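Local coordinates for methionine gamma-lyase (Trichomonas vaginalis, PDB 1E5E), which belongs to the Cys/Met metabolism family of pyridoxal-phosphate-dependent enzymes and assembles from four copies of the same chain, at residues 62-67 with 80-85; 107-112 with 365-370; 154-157 with 162-165; 217-222 with 251-256. All blocks are in the same frame, centred on the assembly; numbering follows the deposited sequence.

In the fold
The four contacts fall into two groups around the pocket that holds PPJ. Interactions 1 and 4 lie side by side, centres about 8 Å apart, because strands 79-83 and 220-224 are neighbours in the seven-stranded sheet: Thr83 N meets Gly220 O at 2.8 Å. Interactions 2 and 3 form the other group, with centres about 12 Å apart, linked by a salt bridge of 2.8 Å between Asp107 OD1 and Lys162 NZ and by Glu154 reaching the backbone of Tyr111. Some 30 Å separates the centres of interactions 1 and 2, yet both touch PPJ, through Ser85 at its phosphate and Tyr111 at its ring and norvaline portion.

Interaction 1 of 4, residues 62-67 with 80-85; sequences PTVSNL and CVATSS. With PPJ (N-(hydroxy{3-hydroxy-2-methyl-5-[(phosphonooxy)methyl]pyridin-4-yl}methyl)norvaline), chain C.
Val64 and Ala82 meet methyl to methyl, with Val64 CG1 3.9 Å from Ala82 CB. Both side chains leave their backbones toward the opposite segment. In Val64 it is CG1 that lies trans to the backbone N (chi1 176°), which brings this branch to the strand while CG2 takes the place beside that N. Almost one helical turn on, Leu67 adds a looser contact from CD2, 4.4 Å from the same Ala82 CB. The alanine methyl therefore serves two branched side chains of the helix, and the whole contact is small, buried and apolar.

No hydrogen bond joins the two segments, though the next helix residue, Glu68, accepts from Ala82 N through OE2. The turn after the strand has its own bond: Thr83, whose side chain leaves the other side of the strand, uses OG1 to donate to Ser85 O at 2.7 Å, approaching from above the carbonyl plane, 40° out of it.

The ligand contact belongs to Ser85, whose CB sits 3.3 Å from the PPJ phosphate oxygen OP3. Its OG, 3.7 Å from that OP3, caps Gly88 N as the N-cap of helix 86-97 and also bonds to Gly242 O of the second subunit.

Strand 79-83 is an outermost strand of the seven-stranded sheet within this chain and runs antiparallel to 220-224. Helix 62-75 lies over one face, where Leu67 also reaches Leu221 of strand 220-224 and Ile253 of helix 247-257; helix 226-241 packs on Val81 and Thr83 from the other.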
loop_
_atom_site.group_PDB
_atom_site.type_symbol
_atom_site.label_atom_id
_atom_site.label_comp_id
_atom_site.label_asym_id
_atom_site.label_seq_id
_atom_site.Cartn_x
_atom_site.Cartn_y
_atom_site.Cartn_z
ATOM N N PRO A 62 10.258 6.458 11.333
ATOM C CA PRO A 62 9.859 7.852 11.139
ATOM C C PRO A 62 8.398 8.046 10.794
ATOM O O PRO A 62 7.786 9.011 11.249
ATOM C CB PRO A 62 10.793 8.392 10.067
ATOM C CG PRO A 62 11.765 7.338 9.761
ATOM C CD PRO A 62 11.316 6.050 10.398
ATOM N N THR A 63 7.776 7.161 10.001
ATOM C CA THR A 63 6.332 7.336 9.746
ATOM C C THR A 63 5.567 7.104 11.049
ATOM O O THR A 63 4.551 7.724 11.321
ATOM C CB THR A 63 5.883 6.328 8.671
ATOM O OG1 THR A 63 6.547 6.642 7.436
ATOM C CG2 THR A 63 4.380 6.247 8.483
ATOM N N VAL A 64 6.012 6.128 11.855
ATOM C CA VAL A 64 5.294 5.802 13.096
ATOM C C VAL A 64 5.475 6.967 14.088
ATOM O O VAL A 64 4.459 7.345 14.651
ATOM C CB VAL A 64 5.699 4.429 13.692
ATOM C CG1 VAL A 64 5.032 4.130 15.022
ATOM C CG2 VAL A 64 5.357 3.294 12.698
ATOM N N SER A 65 6.663 7.580 14.180
ATOM C CA SER A 65 6.876 8.712 15.014
ATOM C C SER A 65 5.980 9.870 14.570
ATOM O O SER A 65 5.533 10.581 15.454
ATOM C CB SER A 65 8.315 9.290 14.982
ATOM O OG SER A 65 9.147 8.228 15.388
ATOM N N ASN A 66 5.813 10.069 13.272
ATOM C CA ASN A 66 4.928 11.154 12.849
ATOM C C ASN A 66 3.549 10.987 13.483
ATOM O O ASN A 66 3.001 11.900 14.104
ATOM C CB ASN A 66 4.868 11.226 11.313
ATOM C CG ASN A 66 3.960 12.357 10.851
ATOM O OD1 ASN A 66 3.694 13.348 11.536
ATOM N ND2 ASN A 66 3.458 12.202 9.642
ATOM N N LEU A 67 2.883 9.856 13.301
ATOM C CA LEU A 67 1.585 9.619 13.932
ATOM C C LEU A 67 1.652 9.798 15.461
ATOM O O LEU A 67 0.781 10.390 16.071
ATOM C CB LEU A 67 1.218 8.129 13.733
ATOM C CG LEU A 67 -0.072 7.669 14.428
ATOM C CD1 LEU A 67 -1.204 8.583 13.906
ATOM C CD2 LEU A 67 -0.308 6.182 14.149
ATOM N N CYS A 80 3.839 9.265 22.965
ATOM C CA CYS A 80 2.863 8.299 22.478
ATOM C C CYS A 80 3.631 7.178 21.793
ATOM O O CYS A 80 4.637 7.342 21.100
ATOM C CB CYS A 80 1.878 9.010 21.510
ATOM S SG CYS A 80 0.837 7.834 20.604
ATOM N N VAL A 81 3.196 5.956 21.974
ATOM C CA VAL A 81 3.723 4.728 21.397
ATOM C C VAL A 81 2.581 4.085 20.592
ATOM O O VAL A 81 1.500 3.920 21.156
ATOM C CB VAL A 81 4.180 3.775 22.502
ATOM C CG1 VAL A 81 4.621 2.415 21.957
ATOM C CG2 VAL A 81 5.309 4.393 23.327
ATOM N N ALA A 82 2.783 3.826 19.316
ATOM C CA ALA A 82 1.759 3.176 18.502
ATOM C C ALA A 82 1.949 1.683 18.491
ATOM O O ALA A 82 3.080 1.258 18.704
ATOM C CB ALA A 82 1.773 3.643 17.019
ATOM N N THR A 83 0.907 0.893 18.329
ATOM C CA THR A 83 1.030 -0.541 18.332
ATOM C C THR A 83 0.142 -1.099 17.208
ATOM O O THR A 83 -0.564 -0.345 16.518
ATOM C CB THR A 83 0.581 -1.227 19.636
ATOM O OG1 THR A 83 -0.823 -0.999 19.725
ATOM C CG2 THR A 83 1.289 -0.687 20.879
ATOM N N SER A 84 0.261 -2.423 17.034
ATOM C CA SER A 84 -0.491 -3.052 15.966
ATOM C C SER A 84 -1.878 -3.511 16.395
ATOM O O SER A 84 -2.537 -4.173 15.593
ATOM C CB SER A 84 0.318 -4.138 15.227
ATOM O OG SER A 84 0.437 -5.298 16.009
ATOM N N SER A 85 -2.389 -3.142 17.562
ATOM C CA SER A 85 -3.767 -3.369 17.923
ATOM C C SER A 85 -4.018 -2.689 19.271
ATOM O O SER A 85 -3.092 -2.461 20.050
ATOM C CB SER A 85 -4.239 -4.809 18.048
ATOM O OG SER A 85 -3.542 -5.453 19.098
HETATM N N1 PPJ C . -10.410 -0.928 23.706
HETATM C C2 PPJ C . -11.697 -0.693 23.374
HETATM C C6 PPJ C . -9.717 -1.953 23.135
HETATM C C2A PPJ C . -12.623 0.013 24.160
HETATM C C3 PPJ C . -12.199 -1.442 22.290
HETATM O O3 PPJ C . -13.480 -1.301 22.077
HETATM C C4 PPJ C . -11.424 -2.349 21.561
HETATM C C4A PPJ C . -12.041 -3.058 20.488
HETATM C C5 PPJ C . -10.149 -2.684 22.017
HETATM N N PPJ C . -13.364 -3.296 20.413
HETATM C C5A PPJ C . -9.201 -3.460 21.274
HETATM O OP4 PPJ C . -8.752 -2.753 20.290
HETATM P P PPJ C . -8.299 -3.640 19.047
HETATM O OP1 PPJ C . -7.691 -2.594 18.009
HETATM O OP2 PPJ C . -9.543 -4.384 18.472
HETATM O OP3 PPJ C . -7.187 -4.703 19.453
HETATM C CA PPJ C . -13.990 -3.889 19.357
HETATM C CB PPJ C . -13.455 -5.099 18.715
HETATM C C PPJ C . -15.408 -3.964 19.508
HETATM C CG PPJ C . -13.418 -6.416 19.402
HETATM C CD PPJ C . -14.518 -7.231 18.910
HETATM O O PPJ C . -15.911 -3.548 20.614
HETATM O OXT PPJ C . -16.202 -3.974 18.470
#

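Interaction 2 of 4, residues 107-112 with 365-370; sequences DECLYG and AGITDG. With PPJ (N-(hydroxy{3-hydroxy-2-methyl-5-[(phosphonooxy)methyl]pyridin-4-yl}methyl)norvaline), chain C.
Ala365, the first residue beyond helix 359-364, puts its methyl against the bend at Glu108 and Cys109. Its CB lies 4.0 Å from Cys109 CB and 4.2 Å from Glu108 CG; the glutamate chain leaves between its backbone N and carbonyl carbon (chi1 62°) and then extends alongside the alanine. Gly366 follows with positive phi as the C-prime residue of a Schellman motif, its N bonded to Glu363 O and Ile367 N to Arg362 O. That turn sends Ile367 back toward the first segment, where its CD1 comes 4.3 Å from Cys109 SG. Thr368 then forms an ST turn, OG1 accepting from Gly370 N at 3.0 Å.

The facing bend has its own Asx turn: Asp107 OD1 takes a short, nearly straight bond from Cys109 N (2.6 Å, 166°). Further along, Tyr111 enters the pocket and is modelled covalently joined to the ligand, OH to PPJ CG at 1.4 Å. PPJ N lies over one ring face, 3.0 Å above the plane and offset toward the rim.

Segment 107-112 links strand 103-107 of the seven-stranded sheet to helix 112-124, with Leu110 against strand 148-154. Segment 365-370 links helix 359-364 to strand 371-375 of the five-stranded sheet, so the contact joins connections from both sheets.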
loop_
_atom_site.group_PDB
_atom_site.type_symbol
_atom_site.label_atom_id
_atom_site.label_comp_id
_atom_site.label_asym_id
_atom_site.label_seq_id
_atom_site.Cartn_x
_atom_site.Cartn_y
_atom_site.Cartn_z
ATOM N N ASP A 107 -12.334 -1.479 36.306
ATOM C CA ASP A 107 -13.791 -1.334 36.290
ATOM C C ASP A 107 -14.206 -2.686 35.720
ATOM O O ASP A 107 -13.456 -3.227 34.889
ATOM C CB ASP A 107 -14.340 -0.220 35.446
ATOM C CG ASP A 107 -15.830 0.020 35.685
ATOM O OD1 ASP A 107 -16.637 -0.704 35.062
ATOM O OD2 ASP A 107 -16.153 0.921 36.494
ATOM N N GLU A 108 -15.322 -3.197 36.194
ATOM C CA GLU A 108 -15.842 -4.447 35.660
ATOM C C GLU A 108 -16.487 -4.275 34.308
ATOM O O GLU A 108 -16.734 -5.308 33.677
ATOM C CB GLU A 108 -16.923 -4.996 36.631
ATOM C CG GLU A 108 -18.121 -4.075 36.780
ATOM C CD GLU A 108 -19.201 -4.587 37.742
ATOM O OE1 GLU A 108 -19.588 -5.777 37.787
ATOM O OE2 GLU A 108 -19.806 -3.716 38.390
ATOM N N CYS A 109 -16.891 -3.061 33.903
ATOM C CA CYS A 109 -17.497 -3.000 32.567
ATOM C C CYS A 109 -16.441 -2.567 31.553
ATOM O O CYS A 109 -16.235 -1.344 31.385
ATOM C CB CYS A 109 -18.704 -2.069 32.479
ATOM S SG CYS A 109 -19.587 -2.207 30.895
ATOM N N LEU A 110 -15.840 -3.513 30.875
ATOM C CA LEU A 110 -14.813 -3.272 29.885
ATOM C C LEU A 110 -15.181 -4.001 28.584
ATOM O O LEU A 110 -16.010 -4.928 28.494
ATOM C CB LEU A 110 -13.497 -3.929 30.310
ATOM C CG LEU A 110 -12.892 -3.680 31.680
ATOM C CD1 LEU A 110 -11.627 -4.481 31.906
ATOM C CD2 LEU A 110 -12.619 -2.172 31.834
ATOM N N TYR A 111 -14.417 -3.566 27.594
ATOM C CA TYR A 111 -14.433 -4.348 26.341
ATOM C C TYR A 111 -14.207 -5.815 26.674
ATOM O O TYR A 111 -13.297 -6.147 27.425
ATOM C CB TYR A 111 -13.327 -3.815 25.433
ATOM C CG TYR A 111 -13.190 -4.604 24.167
ATOM C CD1 TYR A 111 -14.312 -4.930 23.396
ATOM C CD2 TYR A 111 -11.949 -5.030 23.734
ATOM C CE1 TYR A 111 -14.186 -5.643 22.234
ATOM C CE2 TYR A 111 -11.792 -5.734 22.553
ATOM C CZ TYR A 111 -12.913 -6.038 21.814
ATOM O OH TYR A 111 -12.732 -6.735 20.630
ATOM N N GLY A 112 -14.924 -6.717 26.031
ATOM C CA GLY A 112 -14.743 -8.133 26.311
ATOM C C GLY A 112 -13.318 -8.661 26.351
ATOM O O GLY A 112 -12.943 -9.318 27.344
ATOM N N ALA A 365 -22.462 -6.311 35.091
ATOM C CA ALA A 365 -21.971 -5.069 34.533
ATOM C C ALA A 365 -23.044 -4.388 33.701
ATOM O O ALA A 365 -22.795 -3.373 33.057
ATOM C CB ALA A 365 -20.702 -5.279 33.695
ATOM N N GLY A 366 -24.255 -4.953 33.715
ATOM C CA GLY A 366 -25.393 -4.382 33.052
ATOM C C GLY A 366 -25.484 -4.775 31.591
ATOM O O GLY A 366 -26.274 -4.156 30.870
ATOM N N ILE A 367 -24.666 -5.718 31.159
ATOM C CA ILE A 367 -24.774 -6.149 29.753
ATOM C C ILE A 367 -25.890 -7.175 29.715
ATOM O O ILE A 367 -25.681 -8.279 30.228
ATOM C CB ILE A 367 -23.443 -6.673 29.198
ATOM C CG1 ILE A 367 -22.487 -5.442 29.271
ATOM C CG2 ILE A 367 -23.562 -7.135 27.761
ATOM C CD1 ILE A 367 -21.046 -5.929 29.308
ATOM N N THR A 368 -27.068 -6.854 29.222
ATOM C CA THR A 368 -28.189 -7.793 29.173
ATOM C C THR A 368 -28.169 -8.441 27.797
ATOM O O THR A 368 -27.642 -7.805 26.879
ATOM C CB THR A 368 -29.538 -7.081 29.341
ATOM O OG1 THR A 368 -29.972 -6.433 28.120
ATOM C CG2 THR A 368 -29.473 -5.933 30.358
ATOM N N ASP A 369 -29.069 -9.393 27.542
ATOM C CA ASP A 369 -29.138 -10.014 26.223
ATOM C C ASP A 369 -30.137 -9.312 25.322
ATOM O O ASP A 369 -30.295 -9.694 24.161
ATOM C CB ASP A 369 -29.409 -11.516 26.340
ATOM C CG ASP A 369 -30.832 -11.782 26.804
ATOM O OD1 ASP A 369 -31.566 -10.851 27.195
ATOM O OD2 ASP A 369 -31.238 -12.949 26.762
ATOM N N GLY A 370 -30.767 -8.241 25.807
ATOM C CA GLY A 370 -31.629 -7.434 24.931
ATOM C C GLY A 370 -30.852 -6.181 24.437
ATOM O O GLY A 370 -31.342 -5.327 23.687
HETATM N N1 PPJ C . -10.410 -0.928 23.706
HETATM C C2 PPJ C . -11.697 -0.693 23.374
HETATM C C6 PPJ C . -9.717 -1.953 23.135
HETATM C C2A PPJ C . -12.623 0.013 24.160
HETATM C C3 PPJ C . -12.199 -1.442 22.290
HETATM O O3 PPJ C . -13.480 -1.301 22.077
HETATM C C4 PPJ C . -11.424 -2.349 21.561
HETATM C C4A PPJ C . -12.041 -3.058 20.488
HETATM C C5 PPJ C . -10.149 -2.684 22.017
HETATM N N PPJ C . -13.364 -3.296 20.413
HETATM C C5A PPJ C . -9.201 -3.460 21.274
HETATM O OP4 PPJ C . -8.752 -2.753 20.290
HETATM P P PPJ C . -8.299 -3.640 19.047
HETATM O OP1 PPJ C . -7.691 -2.594 18.009
HETATM O OP2 PPJ C . -9.543 -4.384 18.472
HETATM O OP3 PPJ C . -7.187 -4.703 19.453
HETATM C CA PPJ C . -13.990 -3.889 19.357
HETATM C CB PPJ C . -13.455 -5.099 18.715
HETATM C C PPJ C . -15.408 -3.964 19.508
HETATM C CG PPJ C . -13.418 -6.416 19.402
HETATM C CD PPJ C . -14.518 -7.231 18.910
HETATM O O PPJ C . -15.911 -3.548 20.614
HETATM O OXT PPJ C . -16.202 -3.974 18.470
#

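Interaction 3 of 4, residues 154-157 with 162-165; sequences ETPA and KIID
Thr155 turns OG1 trans to its backbone N (chi1 178°), which aims the hydroxyl at the backbone of Ile164; Ile164 N donates to it at 2.9 Å with an N-H...O angle of 158°. The peptide bond before Pro156 is cis, and just after this kink Ala157 N bonds to Lys162 O at 3.0 Å. The same carbonyl oxygen has a weaker CA-H...O contact beside that bond, from Pro156 CA at 3.3 Å.

The Pro156 ring and Ile163 make the apolar pair, side by side and pointing the same way, with Pro156 CG 4.0 Å from Ile163 CD1. Separately, Ile164 rests a methyl against a backbone carbonyl, its CD1 lying 3.5 Å from Glu154 O.

The polar ends find their partners outside the two segments: Lys162 NZ bonds to Asn133 OD1 besides its salt bridge to Asp107, and Glu154, with OE2 on Tyr111 N, uses OE1 for Asn158 N. Asp165 is the N-cap of helix 166-174, its OD1 accepting from Arg168 N. This is a beta-to-alpha connection of the large domain of a PLP-dependent enzyme, folded back on itself after strand 148-154, with Glu154 touching PPJ at the pocket wall.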
loop_
_atom_site.group_PDB
_atom_site.type_symbol
_atom_site.label_atom_id
_atom_site.label_comp_id
_atom_site.label_asym_id
_atom_site.label_seq_id
_atom_site.Cartn_x
_atom_site.Cartn_y
_atom_site.Cartn_z
ATOM N N GLU A 154 -12.782 2.385 31.525
ATOM C CA GLU A 154 -13.160 2.953 30.231
ATOM C C GLU A 154 -14.364 3.871 30.470
ATOM O O GLU A 154 -15.350 3.347 31.030
ATOM C CB GLU A 154 -13.736 1.905 29.286
ATOM C CG GLU A 154 -12.834 0.747 28.918
ATOM C CD GLU A 154 -13.467 -0.338 28.084
ATOM O OE1 GLU A 154 -14.597 -0.111 27.583
ATOM O OE2 GLU A 154 -12.904 -1.464 27.966
ATOM N N THR A 155 -14.374 5.079 29.947
ATOM C CA THR A 155 -15.601 5.863 30.012
ATOM C C THR A 155 -15.742 6.697 28.743
ATOM O O THR A 155 -14.829 7.409 28.335
ATOM C CB THR A 155 -15.592 6.722 31.294
ATOM O OG1 THR A 155 -16.766 7.519 31.355
ATOM C CG2 THR A 155 -14.400 7.685 31.362
ATOM N N PRO A 156 -16.894 6.649 28.080
ATOM C CA PRO A 156 -18.007 5.777 28.465
ATOM C C PRO A 156 -17.645 4.320 28.266
ATOM O O PRO A 156 -16.841 4.015 27.348
ATOM C CB PRO A 156 -19.142 6.171 27.539
ATOM C CG PRO A 156 -18.771 7.516 26.964
ATOM C CD PRO A 156 -17.258 7.510 26.945
ATOM N N ALA A 157 -18.193 3.414 29.078
ATOM C CA ALA A 157 -17.825 2.012 29.012
ATOM C C ALA A 157 -18.396 1.209 27.845
ATOM O O ALA A 157 -19.504 1.418 27.347
ATOM C CB ALA A 157 -18.280 1.267 30.286
ATOM N N LYS A 162 -21.550 3.493 30.418
ATOM C CA LYS A 162 -21.563 3.970 31.797
ATOM C C LYS A 162 -20.531 5.100 31.912
ATOM O O LYS A 162 -19.439 4.950 31.359
ATOM C CB LYS A 162 -21.309 2.894 32.826
ATOM C CG LYS A 162 -20.998 3.337 34.250
ATOM C CD LYS A 162 -20.685 2.118 35.128
ATOM C CE LYS A 162 -19.375 1.431 34.763
ATOM N NZ LYS A 162 -18.996 0.505 35.922
ATOM N N ILE A 163 -20.883 6.189 32.587
ATOM C CA ILE A 163 -19.920 7.267 32.720
ATOM C C ILE A 163 -19.146 7.142 34.013
ATOM O O ILE A 163 -19.748 6.812 35.019
ATOM C CB ILE A 163 -20.635 8.657 32.729
ATOM C CG1 ILE A 163 -21.504 8.765 31.477
ATOM C CG2 ILE A 163 -19.649 9.800 32.855
ATOM C CD1 ILE A 163 -20.754 8.767 30.169
ATOM N N ILE A 164 -17.849 7.403 34.011
ATOM C CA ILE A 164 -17.081 7.300 35.243
ATOM C C ILE A 164 -16.499 8.666 35.521
ATOM O O ILE A 164 -15.946 9.290 34.619
ATOM C CB ILE A 164 -15.982 6.246 35.171
ATOM C CG1 ILE A 164 -16.599 4.836 35.033
ATOM C CG2 ILE A 164 -15.040 6.340 36.393
ATOM C CD1 ILE A 164 -15.568 3.906 34.431
ATOM N N ASP A 165 -16.641 9.136 36.748
ATOM C CA ASP A 165 -16.035 10.376 37.205
ATOM C C ASP A 165 -14.539 10.150 37.415
ATOM O O ASP A 165 -14.069 9.659 38.436
ATOM C CB ASP A 165 -16.717 10.822 38.508
ATOM C CG ASP A 165 -16.137 12.119 39.013
ATOM O OD1 ASP A 165 -15.013 12.528 38.679
ATOM O OD2 ASP A 165 -16.838 12.753 39.825
#

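Interaction 4 of 4, residues 217-222 with 251-256; sequences VVAGLI and WLITRG
Val217 and Ala219 lead into strand 220-224 of the mixed seven-stranded sheet, the core of the large domain in this family of PLP-dependent enzymes, and they pack there on Leu252 and Ile253 of helix 247-257. It is thus the loop leading into the strand that packs on the helix, in a contact entirely apolar and buried, with no hydrogen bond between the two segments.

Val217 divides its two methyls between the helix residues. CG1, trans to the backbone N (chi1 167°), comes 3.8 Å from Ile253 CG1, the two side chains crossing at about a right angle. CG2 lies 3.8 Å from Leu252 CD1, with that pair meeting on a slant. One valine thus straddles two consecutive helix residues.

Alternation along the extended chain sends Val218 the opposite way, onto Ser85, Thr208 and PPJ. Val218 faces the pocket, whereas Ala219 touches both the helix and PPJ, and its N bonds to Thr208 OG1. The same helix also meets the fourth subunit, Leu252 packing on Leu252 of that subunit and Arg255 NE forming a salt bridge with Asp216 of that subunit.

Ile253 reaches across to Ala219. Its CG1 stands beside its own backbone N (chi1 -63°), and the chain continues from there to a terminal methyl that comes to the alanine: Ile253 CD1 to Ala219 CB is 3.3 Å, a closeness that may partly reflect coordinate error.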
loop_
_atom_site.group_PDB
_atom_site.type_symbol
_atom_site.label_atom_id
_atom_site.label_comp_id
_atom_site.label_asym_id
_atom_site.label_seq_id
_atom_site.Cartn_x
_atom_site.Cartn_y
_atom_site.Cartn_z
ATOM N N VAL A 217 -7.915 -0.450 9.291
ATOM C CA VAL A 217 -6.650 -0.626 9.978
ATOM C C VAL A 217 -6.870 -1.134 11.398
ATOM O O VAL A 217 -7.720 -0.575 12.089
ATOM C CB VAL A 217 -5.836 0.680 10.054
ATOM C CG1 VAL A 217 -4.656 0.583 11.048
ATOM C CG2 VAL A 217 -5.249 0.976 8.675
ATOM N N VAL A 218 -6.056 -2.073 11.849
ATOM C CA VAL A 218 -6.108 -2.507 13.248
ATOM C C VAL A 218 -4.843 -1.935 13.887
ATOM O O VAL A 218 -3.778 -2.216 13.361
ATOM C CB VAL A 218 -6.162 -4.030 13.471
ATOM C CG1 VAL A 218 -6.085 -4.333 14.970
ATOM C CG2 VAL A 218 -7.490 -4.523 12.888
ATOM N N ALA A 219 -4.979 -1.136 14.935
ATOM C CA ALA A 219 -3.841 -0.509 15.555
ATOM C C ALA A 219 -4.238 0.063 16.907
ATOM O O ALA A 219 -5.422 0.213 17.220
ATOM C CB ALA A 219 -3.401 0.671 14.663
ATOM N N GLY A 220 -3.222 0.285 17.730
ATOM C CA GLY A 220 -3.413 0.817 19.083
ATOM C C GLY A 220 -2.468 1.999 19.343
ATOM O O GLY A 220 -1.484 2.230 18.633
ATOM N N LEU A 221 -2.801 2.793 20.365
ATOM C CA LEU A 221 -1.961 3.880 20.846
ATOM C C LEU A 221 -1.899 3.955 22.356
ATOM O O LEU A 221 -2.834 3.656 23.083
ATOM C CB LEU A 221 -2.482 5.252 20.349
ATOM C CG LEU A 221 -2.613 5.391 18.817
ATOM C CD1 LEU A 221 -3.769 6.308 18.430
ATOM C CD2 LEU A 221 -1.306 5.831 18.154
ATOM N N ILE A 222 -0.741 4.371 22.871
ATOM C CA ILE A 222 -0.456 4.521 24.256
ATOM C C ILE A 222 0.051 5.934 24.476
ATOM O O ILE A 222 0.895 6.304 23.642
ATOM C CB ILE A 222 0.639 3.560 24.745
ATOM C CG1 ILE A 222 0.289 2.104 24.445
ATOM C CG2 ILE A 222 0.861 3.793 26.250
ATOM C CD1 ILE A 222 1.477 1.167 24.564
ATOM N N TRP A 251 0.806 5.212 8.439
ATOM C CA TRP A 251 0.542 6.279 7.471
ATOM C C TRP A 251 -0.941 6.412 7.163
ATOM O O TRP A 251 -1.419 7.543 7.026
ATOM C CB TRP A 251 1.311 5.939 6.168
ATOM C CG TRP A 251 1.242 6.949 5.061
ATOM C CD1 TRP A 251 2.149 7.952 4.851
ATOM C CD2 TRP A 251 0.323 7.007 3.963
ATOM N NE1 TRP A 251 1.819 8.618 3.683
ATOM C CE2 TRP A 251 0.729 8.038 3.112
ATOM C CE3 TRP A 251 -0.775 6.230 3.597
ATOM C CZ2 TRP A 251 0.033 8.397 1.960
ATOM C CZ3 TRP A 251 -1.478 6.532 2.432
ATOM C CH2 TRP A 251 -1.062 7.614 1.638
ATOM N N LEU A 252 -1.686 5.307 7.039
ATOM C CA LEU A 252 -3.117 5.323 6.813
ATOM C C LEU A 252 -3.884 5.940 7.985
ATOM O O LEU A 252 -4.892 6.665 7.811
ATOM C CB LEU A 252 -3.659 3.913 6.510
ATOM C CG LEU A 252 -3.424 3.262 5.161
ATOM C CD1 LEU A 252 -4.024 1.828 5.142
ATOM C CD2 LEU A 252 -4.104 4.041 4.010
ATOM N N ILE A 253 -3.424 5.747 9.197
ATOM C CA ILE A 253 -4.018 6.281 10.429
ATOM C C ILE A 253 -3.810 7.794 10.416
ATOM O O ILE A 253 -4.774 8.530 10.602
ATOM C CB ILE A 253 -3.468 5.684 11.728
ATOM C CG1 ILE A 253 -3.791 4.162 11.787
ATOM C CG2 ILE A 253 -4.104 6.401 12.956
ATOM C CD1 ILE A 253 -2.994 3.466 12.901
ATOM N N THR A 254 -2.587 8.216 10.076
ATOM C CA THR A 254 -2.327 9.646 9.946
ATOM C C THR A 254 -3.270 10.274 8.928
ATOM O O THR A 254 -3.807 11.380 9.144
ATOM C CB THR A 254 -0.854 9.943 9.612
ATOM O OG1 THR A 254 -0.089 9.496 10.752
ATOM C CG2 THR A 254 -0.512 11.435 9.427
ATOM N N ARG A 255 -3.475 9.613 7.793
ATOM C CA ARG A 255 -4.412 10.094 6.780
ATOM C C ARG A 255 -5.821 10.242 7.366
ATOM O O ARG A 255 -6.494 11.263 7.148
ATOM C CB ARG A 255 -4.431 9.168 5.566
ATOM C CG ARG A 255 -5.262 9.632 4.376
ATOM C CD ARG A 255 -5.413 8.523 3.350
ATOM N NE ARG A 255 -5.451 8.927 1.964
ATOM C CZ ARG A 255 -6.529 8.773 1.191
ATOM N NH1 ARG A 255 -7.678 8.291 1.680
ATOM N NH2 ARG A 255 -6.508 9.087 -0.104
ATOM N N GLY A 256 -6.274 9.174 8.016
ATOM C CA GLY A 256 -7.579 9.098 8.651
ATOM C C GLY A 256 -7.734 10.170 9.750
ATOM O O GLY A 256 -8.789 10.805 9.874
#